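Side-chain contacts in amorpha-4,11-diene synthase (Artemisia annua, PDB 4GAX), which probably converts farnesyl diphosphate into cyclic sesquiterpenes such as amorpha-4,11-diene or alpha-bisabolol: residues 92-97 with 292-297; 85-90 with 98-103. All coordinates share one frame; numbering follows the deposited sequence.

Interaction 1 (92-97 with 292-297); sequences ISYLFE and SRFEPQ
Tyr94 rests its ring and CB on three consecutive residues of 292-297. Pro296 lies over one face of the phenol ring, its CD 3.8 Å from the centroid of the Tyr94 ring and 21° off the normal, a CH-pi contact displaced toward the rim; CG of the same proline reaches Tyr94 CD1 and CE1. At another part of the ring, Phe294 CE1 comes to 3.9 Å from Tyr94 CD2, the two side chains crossing at about a right angle. Closer to the backbone, the methylene CG of Glu295 sits 3.6 Å from Tyr94 CB. Tyr94 meets all three because its CG stands between backbone N and carbonyl carbon (chi1 62°), which sets the ring against Pro296 and Phe294, while its hydroxyl continues to a hydrogen bond with Glu247 of helix 238-269. Pro296 would probably lose the ring face it packs on, and Glu247 its hydroxyl partner, with an alanine in place of Tyr94.

The carboxylate of Glu295 is held from its own segment. Arg293 grips it side-on, NE donating to Glu295 OE1 at 3.0 Å, and NH2 bonding to Glu295 OE2 at 2.9 Å in a salt bridge, the latter from above the carboxylate plane. A water that donates to Glu295 OE2 also hydrogen-bonds Ser93 OG at 2.8 Å, so a polar bridge runs beside the apolar contact. Further out, Arg302 takes up the carbonyl oxygens of Arg293 and Glu295, and His255 that of Phe294. Here a loop from the N-terminal terpene synthase region packs on one from the metal-binding region, an interface characteristic of the two-domain, all-helical fold of plant sesquiterpene synthases.

Interaction 2 (85-90 with 98-103); sequences DEIQRL and QEIDHA
Ile100 is the residue of 98-103 that reaches segment 85-90, and it does so with two separate carbons. Its CD1, at the end of the longer branch, stops 4.0 Å from Ile87 CG2, and its CG2 methyl lies 4.1 Å from Gln88 NE2. The longer branch is extended (chi2 176°), which carries CD1 out from helix 97-111 to the neighbouring helix, while the shorter branch meets the glutamine. Ile87 answers with its own CG2; the two isoleucines slide past one another in opposite directions and touch methyl to methyl.

The CA atoms of Ile87 and Ile100 are 9.2 Å apart, a spacing bridged by side chains with no backbone contact. Helices 77-89 and 97-111 are joined by a short loop, forming a helical hairpin that is part of the alpha-helical barrel of the N-terminal domain of plant terpene synthases, which resembles the (alpha/alpha)6 barrels of some glycosidases.

Gln88 comes to Ile100 from another quarter. Its chain is extended beyond CG, and this length brings the amide nitrogen to the isoleucine methyl, a van der Waals approach in which a polar group lies on an apolar one. The neighbourhood of Ile87 is more uniformly apolar, for its side chain also touches Val63 and Leu67 of helix 52-71 and Leu240 of helix 238-269, so that this isoleucine sits where several helices converge. Charged residues tie the same two helices to other parts of the fold: Asp85 forms a salt bridge with Arg125, and Glu99 pairs with Arg64 of helix 52-71.

How the interactions relate
Following the chain from the N terminus, the end of helix 77-89 leads through residues 85-90 into the loop that holds 92-97, and residues 98-103 begin the return along helix 97-111; interaction 2 thus closes this short hairpin. Interaction 1 starts inside that hairpin, at its connecting loop, and closes only about 195 residues later, at 292-297, so the two contacts cross instead of nesting. They share a direct junction: Ile92 N probably hydrogen-bonds Ile87 O (3.1 Å), and Ile87 CG2 also packs on Phe96 CD2 at 3.9 Å. Through the loop the hairpin is linked to the metal-binding region.

Interaction 1 (92-97 with 292-297)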
ATOM      1  N   ILE A  92       7.703 -10.658   9.493  1.00 21.32           N
ATOM      2  CA  ILE A  92       8.505 -10.286  10.669  1.00 20.12           C
ATOM      3  C   ILE A  92       9.816  -9.575  10.327  1.00 23.75           C
ATOM      4  O   ILE A  92      10.752  -9.537  11.134  1.00 21.59           O
ATOM      5  CB  ILE A  92       8.804 -11.493  11.571  1.00 24.96           C
ATOM      6  CG1 ILE A  92       9.145 -12.729  10.738  1.00 27.49           C
ATOM      7  CG2 ILE A  92       7.611 -11.796  12.457  1.00 26.12           C
ATOM      8  CD1 ILE A  92       9.650 -13.873  11.592  1.00 27.93           C
ATOM      9  N   SER A  93       9.889  -9.009   9.128  1.00 21.81           N
ATOM     10  CA  SER A  93      11.089  -8.283   8.733  1.00 23.24           C
ATOM     11  C   SER A  93      11.373  -7.099   9.671  1.00 20.65           C
ATOM     12  O   SER A  93      12.538  -6.774   9.916  1.00 19.53           O
ATOM     13  CB  SER A  93      10.994  -7.833   7.277  1.00 28.34           C
ATOM     14  OG  SER A  93       9.889  -6.964   7.095  1.00 41.57           O
ATOM     15  N   TYR A  94      10.324  -6.500  10.245  1.00 25.13           N
ATOM     16  CA  TYR A  94      10.510  -5.370  11.176  1.00 26.61           C
ATOM     17  C   TYR A  94      11.277  -5.754  12.432  1.00 26.05           C
ATOM     18  O   TYR A  94      11.789  -4.884  13.127  1.00 24.83           O
ATOM     19  CB  TYR A  94       9.169  -4.743  11.586  1.00 25.72           C
ATOM     20  CG  TYR A  94       8.253  -5.692  12.315  1.00 23.17           C
ATOM     21  CD1 TYR A  94       8.279  -5.798  13.708  1.00 22.28           C
ATOM     22  CD2 TYR A  94       7.349  -6.484  11.615  1.00 24.87           C
ATOM     23  CE1 TYR A  94       7.431  -6.673  14.376  1.00 23.33           C
ATOM     24  CE2 TYR A  94       6.497  -7.359  12.274  1.00 22.45           C
ATOM     25  CZ  TYR A  94       6.544  -7.449  13.652  1.00 26.91           C
ATOM     26  OH  TYR A  94       5.694  -8.319  14.292  1.00 24.46           O
ATOM     27  N   LEU A  95      11.346  -7.052  12.737  1.00 17.89           N
ATOM     28  CA  LEU A  95      12.146  -7.505  13.874  1.00 19.40           C
ATOM     29  C   LEU A  95      13.634  -7.521  13.542  1.00 26.01           C
ATOM     30  O   LEU A  95      14.468  -7.510  14.437  1.00 24.69           O
ATOM     31  CB  LEU A  95      11.730  -8.914  14.302  1.00 23.00           C
ATOM     32  CG  LEU A  95      10.315  -9.092  14.862  1.00 27.20           C
ATOM     33  CD1 LEU A  95      10.151 -10.535  15.285  1.00 25.75           C
ATOM     34  CD2 LEU A  95      10.092  -8.165  16.050  1.00 30.20           C
ATOM     35  N   PHE A  96      13.963  -7.544  12.254  1.00 25.70           N
ATOM     36  CA  PHE A  96      15.354  -7.707  11.827  1.00 26.24           C
ATOM     37  C   PHE A  96      15.758  -6.694  10.758  1.00 27.24           C
ATOM     38  O   PHE A  96      16.447  -7.037   9.785  1.00 21.81           O
ATOM     39  CB  PHE A  96      15.544  -9.124  11.289  1.00 22.17           C
ATOM     40  CG  PHE A  96      15.083 -10.185  12.243  1.00 23.06           C
ATOM     41  CD1 PHE A  96      15.857 -10.517  13.337  1.00 23.46           C
ATOM     42  CD2 PHE A  96      13.868 -10.833  12.059  1.00 26.91           C
ATOM     43  CE1 PHE A  96      15.445 -11.504  14.240  1.00 30.49           C
ATOM     44  CE2 PHE A  96      13.445 -11.820  12.955  1.00 23.77           C
ATOM     45  CZ  PHE A  96      14.238 -12.149  14.049  1.00 32.99           C
ATOM     46  N   GLU A  97      15.323  -5.452  10.953  1.00 24.28           N
ATOM     47  CA  GLU A  97      15.524  -4.382   9.989  1.00 30.02           C
ATOM     48  C   GLU A  97      16.999  -4.181   9.701  1.00 27.30           C
ATOM     49  O   GLU A  97      17.429  -4.202   8.535  1.00 23.27           O
ATOM     50  CB  GLU A  97      14.935  -3.077  10.529  1.00 39.49           C
ATOM     51  CG  GLU A  97      14.220  -2.250   9.492  1.00 58.60           C
ATOM     52  CD  GLU A  97      12.970  -2.939   8.969  1.00 70.85           C
ATOM     53  OE1 GLU A  97      11.940  -2.921   9.675  1.00 78.07           O
ATOM     54  OE2 GLU A  97      13.015  -3.505   7.855  1.00 71.03           O
ATOM     55  N   SER A 292      -0.286   1.777   4.594  1.00 18.07           N
ATOM     56  CA  SER A 292       0.914   2.596   4.389  1.00 17.60           C
ATOM     57  C   SER A 292       2.125   1.938   5.034  1.00 19.90           C
ATOM     58  O   SER A 292       3.117   1.646   4.356  1.00 22.12           O
ATOM     59  CB  SER A 292       0.729   4.022   4.929  1.00 23.37           C
ATOM     60  OG  SER A 292       0.493   4.012   6.333  1.00 26.81           O
ATOM     61  N   ARG A 293       2.037   1.706   6.340  1.00 14.15           N
ATOM     62  CA  ARG A 293       3.061   0.944   7.070  1.00 16.09           C
ATOM     63  C   ARG A 293       2.349   0.178   8.180  1.00 21.06           C
ATOM     64  O   ARG A 293       1.590   0.772   8.949  1.00 23.99           O
ATOM     65  CB  ARG A 293       4.119   1.858   7.704  1.00 18.47           C
ATOM     66  CG  ARG A 293       5.049   2.695   6.770  1.00 15.45           C
ATOM     67  CD  ARG A 293       5.871   1.833   5.799  1.00 23.51           C
ATOM     68  NE  ARG A 293       6.668   0.764   6.415  1.00 17.20           N
ATOM     69  CZ  ARG A 293       8.004   0.722   6.431  1.00 26.41           C
ATOM     70  NH1 ARG A 293       8.707   1.714   5.908  1.00 21.76           N
ATOM     71  NH2 ARG A 293       8.645  -0.315   6.978  1.00 23.53           N
ATOM     72  N   PHE A 294       2.581  -1.127   8.289  1.00 18.13           N
ATOM     73  CA  PHE A 294       1.855  -1.908   9.301  1.00 18.09           C
ATOM     74  C   PHE A 294       2.702  -2.121  10.559  1.00 17.00           C
ATOM     75  O   PHE A 294       2.207  -2.606  11.587  1.00 20.10           O
ATOM     76  CB  PHE A 294       1.477  -3.289   8.741  1.00 22.58           C
ATOM     77  CG  PHE A 294       2.667  -4.197   8.573  1.00 21.55           C
ATOM     78  CD1 PHE A 294       3.079  -5.036   9.604  1.00 26.93           C
ATOM     79  CD2 PHE A 294       3.408  -4.175   7.396  1.00 15.61           C
ATOM     80  CE1 PHE A 294       4.206  -5.850   9.460  1.00 27.52           C
ATOM     81  CE2 PHE A 294       4.539  -4.994   7.234  1.00 17.13           C
ATOM     82  CZ  PHE A 294       4.936  -5.835   8.274  1.00 22.35           C
ATOM     83  N   GLU A 295       3.983  -1.788  10.475  1.00 20.65           N
ATOM     84  CA  GLU A 295       4.933  -2.141  11.527  1.00 21.19           C
ATOM     85  C   GLU A 295       4.687  -1.380  12.835  1.00 18.64           C
ATOM     86  O   GLU A 295       4.167  -0.254  12.819  1.00 17.34           O
ATOM     87  CB  GLU A 295       6.369  -1.950  11.027  1.00 16.73           C
ATOM     88  CG  GLU A 295       6.688  -2.840   9.815  1.00 17.63           C
ATOM     89  CD  GLU A 295       6.397  -2.153   8.480  1.00 25.78           C
ATOM     90  OE1 GLU A 295       5.605  -1.182   8.441  1.00 26.49           O
ATOM     91  OE2 GLU A 295       6.968  -2.581   7.459  1.00 26.58           O
ATOM     92  N   PRO A 296       5.068  -1.995  13.969  1.00 20.84           N
ATOM     93  CA  PRO A 296       4.753  -1.421  15.280  1.00 24.21           C
ATOM     94  C   PRO A 296       5.335  -0.035  15.465  1.00 17.33           C
ATOM     95  O   PRO A 296       4.711   0.775  16.124  1.00 17.64           O
ATOM     96  CB  PRO A 296       5.368  -2.417  16.276  1.00 27.82           C
ATOM     97  CG  PRO A 296       6.286  -3.280  15.470  1.00 30.58           C
ATOM     98  CD  PRO A 296       5.747  -3.303  14.080  1.00 23.22           C
ATOM     99  N   GLN A 297       6.485   0.237  14.857  1.00 13.31           N
ATOM    100  CA  GLN A 297       7.162   1.515  15.007  1.00 23.38           C
ATOM    101  C   GLN A 297       6.304   2.679  14.482  1.00 24.11           C
ATOM    102  O   GLN A 297       6.483   3.832  14.884  1.00 20.98           O
ATOM    103  CB  GLN A 297       8.514   1.478  14.258  1.00 28.68           C
ATOM    104  CG  GLN A 297       9.510   0.393  14.744  1.00 80.96           C
ATOM    105  CD  GLN A 297       9.103  -1.054  14.405  1.00 66.32           C
ATOM    106  OE1 GLN A 297       8.240  -1.287  13.569  1.00 36.12           O
ATOM    107  NE2 GLN A 297       9.733  -2.022  15.067  1.00 71.77           N
TER
HETATM  108  O   HOH W   1       8.471  -4.573   7.607  1.00 33.20           O

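Interaction 2 (85-90 with 98-103)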
ATOM      1  N   ASP A  85      13.921 -13.794   2.355  1.00 16.48           N
ATOM      2  CA  ASP A  85      12.595 -13.866   1.728  1.00 21.79           C
ATOM      3  C   ASP A  85      11.533 -14.442   2.678  1.00 20.30           C
ATOM      4  O   ASP A  85      10.392 -13.979   2.733  1.00 16.39           O
ATOM      5  CB  ASP A  85      12.685 -14.748   0.490  1.00 19.32           C
ATOM      6  CG  ASP A  85      11.380 -14.866  -0.245  1.00 24.63           C
ATOM      7  OD1 ASP A  85      10.737 -13.824  -0.498  1.00 28.01           O
ATOM      8  OD2 ASP A  85      11.005 -16.006  -0.605  1.00 24.53           O
ATOM      9  N   GLU A  86      11.893 -15.482   3.419  1.00 17.76           N
ATOM     10  CA  GLU A  86      10.920 -16.119   4.299  1.00 21.66           C
ATOM     11  C   GLU A  86      10.568 -15.181   5.455  1.00 18.47           C
ATOM     12  O   GLU A  86       9.395 -15.036   5.832  1.00 20.26           O
ATOM     13  CB  GLU A  86      11.477 -17.440   4.807  1.00 24.93           C
ATOM     14  CG  GLU A  86      11.602 -18.469   3.714  1.00 29.38           C
ATOM     15  CD  GLU A  86      12.388 -19.681   4.166  1.00 40.29           C
ATOM     16  OE1 GLU A  86      12.817 -19.691   5.343  1.00 31.23           O
ATOM     17  OE2 GLU A  86      12.577 -20.614   3.347  1.00 42.98           O
ATOM     18  N   ILE A  87      11.581 -14.520   6.003  1.00 17.77           N
ATOM     19  CA  ILE A  87      11.330 -13.556   7.074  1.00 15.91           C
ATOM     20  C   ILE A  87      10.393 -12.441   6.577  1.00 20.92           C
ATOM     21  O   ILE A  87       9.469 -12.040   7.284  1.00 19.84           O
ATOM     22  CB  ILE A  87      12.652 -12.966   7.601  1.00 19.10           C
ATOM     23  CG1 ILE A  87      13.469 -14.070   8.272  1.00 20.84           C
ATOM     24  CG2 ILE A  87      12.381 -11.815   8.579  1.00 20.32           C
ATOM     25  CD1 ILE A  87      14.942 -13.660   8.583  1.00 17.46           C
ATOM     26  N   GLN A  88      10.612 -11.968   5.353  1.00 18.70           N
ATOM     27  CA  GLN A  88       9.814 -10.871   4.812  1.00 21.66           C
ATOM     28  C   GLN A  88       8.376 -11.311   4.562  1.00 18.64           C
ATOM     29  O   GLN A  88       7.418 -10.620   4.922  1.00 22.68           O
ATOM     30  CB  GLN A  88      10.437 -10.334   3.509  1.00 18.40           C
ATOM     31  CG  GLN A  88      11.723  -9.530   3.710  1.00 22.05           C
ATOM     32  CD  GLN A  88      12.370  -9.125   2.379  1.00 23.23           C
ATOM     33  OE1 GLN A  88      12.103  -9.724   1.336  1.00 24.87           O
ATOM     34  NE2 GLN A  88      13.218  -8.106   2.416  1.00 24.65           N
ATOM     35  N   ARG A  89       8.223 -12.461   3.920  1.00 17.32           N
ATOM     36  CA  ARG A  89       6.891 -12.966   3.614  1.00 20.29           C
ATOM     37  C   ARG A  89       6.140 -13.432   4.849  1.00 25.49           C
ATOM     38  O   ARG A  89       4.900 -13.405   4.875  1.00 28.04           O
ATOM     39  CB  ARG A  89       6.984 -14.083   2.571  1.00 15.47           C
ATOM     40  CG  ARG A  89       7.683 -13.609   1.277  1.00 19.07           C
ATOM     41  CD  ARG A  89       7.675 -14.703   0.247  1.00 24.66           C
ATOM     42  NE  ARG A  89       6.326 -14.928  -0.246  1.00 23.15           N
ATOM     43  CZ  ARG A  89       6.038 -15.617  -1.346  1.00 31.81           C
ATOM     44  NH1 ARG A  89       7.011 -16.176  -2.057  1.00 32.05           N
ATOM     45  NH2 ARG A  89       4.775 -15.747  -1.735  1.00 30.49           N
ATOM     46  N   LEU A  90       6.875 -13.885   5.867  1.00 16.68           N
ATOM     47  CA  LEU A  90       6.224 -14.262   7.133  1.00 20.70           C
ATOM     48  C   LEU A  90       5.786 -13.035   7.958  1.00 23.00           C
ATOM     49  O   LEU A  90       5.087 -13.162   8.984  1.00 19.08           O
ATOM     50  CB  LEU A  90       7.126 -15.165   7.978  1.00 16.28           C
ATOM     51  CG  LEU A  90       7.304 -16.582   7.417  1.00 18.15           C
ATOM     52  CD1 LEU A  90       8.409 -17.326   8.197  1.00 22.01           C
ATOM     53  CD2 LEU A  90       5.983 -17.337   7.497  1.00 21.28           C
ATOM     54  N   GLN A  98      17.774  -3.981  10.762  1.00 20.82           N
ATOM     55  CA  GLN A  98      19.200  -3.731  10.593  1.00 21.07           C
ATOM     56  C   GLN A  98      19.877  -4.942   9.965  1.00 26.81           C
ATOM     57  O   GLN A  98      20.725  -4.799   9.077  1.00 24.70           O
ATOM     58  CB  GLN A  98      19.866  -3.362  11.928  1.00 32.16           C
ATOM     59  CG  GLN A  98      21.266  -2.739  11.770  1.00 39.46           C
ATOM     60  CD  GLN A  98      22.356  -3.781  11.545  1.00 46.01           C
ATOM     61  OE1 GLN A  98      22.198  -4.947  11.925  1.00 49.24           O
ATOM     62  NE2 GLN A  98      23.465  -3.369  10.919  1.00 34.67           N
ATOM     63  N   GLU A  99      19.506  -6.134  10.427  1.00 21.63           N
ATOM     64  CA  GLU A  99      20.170  -7.356   9.959  1.00 24.52           C
ATOM     65  C   GLU A  99      19.910  -7.572   8.473  1.00 19.73           C
ATOM     66  O   GLU A  99      20.824  -7.913   7.720  1.00 26.17           O
ATOM     67  CB  GLU A  99      19.731  -8.584  10.764  1.00 23.42           C
ATOM     68  CG  GLU A  99      20.218  -8.592  12.206  1.00 33.69           C
ATOM     69  CD  GLU A  99      19.329  -7.800  13.156  1.00 28.21           C
ATOM     70  OE1 GLU A  99      18.379  -7.123  12.699  1.00 24.76           O
ATOM     71  OE2 GLU A  99      19.590  -7.850  14.380  1.00 35.23           O
ATOM     72  N   ILE A 100      18.667  -7.349   8.055  1.00 19.03           N
ATOM     73  CA  ILE A 100      18.288  -7.522   6.654  1.00 19.89           C
ATOM     74  C   ILE A 100      18.876  -6.428   5.759  1.00 24.74           C
ATOM     75  O   ILE A 100      19.424  -6.720   4.697  1.00 26.70           O
ATOM     76  CB  ILE A 100      16.760  -7.565   6.501  1.00 25.31           C
ATOM     77  CG1 ILE A 100      16.212  -8.849   7.131  1.00 28.16           C
ATOM     78  CG2 ILE A 100      16.354  -7.501   5.044  1.00 24.82           C
ATOM     79  CD1 ILE A 100      14.692  -8.904   7.097  1.00 23.46           C
ATOM     80  N   ASP A 101      18.749  -5.168   6.164  1.00 24.62           N
ATOM     81  CA  ASP A 101      19.369  -4.090   5.388  1.00 23.47           C
ATOM     82  C   ASP A 101      20.858  -4.328   5.240  1.00 23.65           C
ATOM     83  O   ASP A 101      21.404  -4.211   4.147  1.00 20.93           O
ATOM     84  CB  ASP A 101      19.102  -2.720   6.025  1.00 20.08           C
ATOM     85  CG  ASP A 101      17.621  -2.355   5.994  1.00 28.46           C
ATOM     86  OD1 ASP A 101      16.856  -3.024   5.251  1.00 28.85           O
ATOM     87  OD2 ASP A 101      17.220  -1.423   6.718  1.00 32.25           O
ATOM     88  N   HIS A 102      21.516  -4.704   6.332  1.00 22.99           N
ATOM     89  CA  HIS A 102      22.955  -4.952   6.266  1.00 24.54           C
ATOM     90  C   HIS A 102      23.308  -6.144   5.358  1.00 26.04           C
ATOM     91  O   HIS A 102      24.278  -6.096   4.599  1.00 21.66           O
ATOM     92  CB  HIS A 102      23.529  -5.150   7.662  1.00 27.45           C
ATOM     93  CG  HIS A 102      24.977  -5.529   7.668  1.00 30.52           C
ATOM     94  ND1 HIS A 102      25.398  -6.838   7.797  1.00 37.80           N
ATOM     95  CD2 HIS A 102      26.093  -4.779   7.567  1.00 29.74           C
ATOM     96  CE1 HIS A 102      26.719  -6.872   7.772  1.00 33.69           C
ATOM     97  NE2 HIS A 102      27.167  -5.639   7.629  1.00 38.35           N
ATOM     98  N   ALA A 103      22.515  -7.205   5.440  1.00 20.96           N
ATOM     99  CA  ALA A 103      22.712  -8.406   4.625  1.00 26.25           C
ATOM    100  C   ALA A 103      22.580  -8.094   3.138  1.00 22.39           C
ATOM    101  O   ALA A 103      23.454  -8.438   2.351  1.00 21.96           O
ATOM    102  CB  ALA A 103      21.692  -9.482   5.022  1.00 25.15           C
TER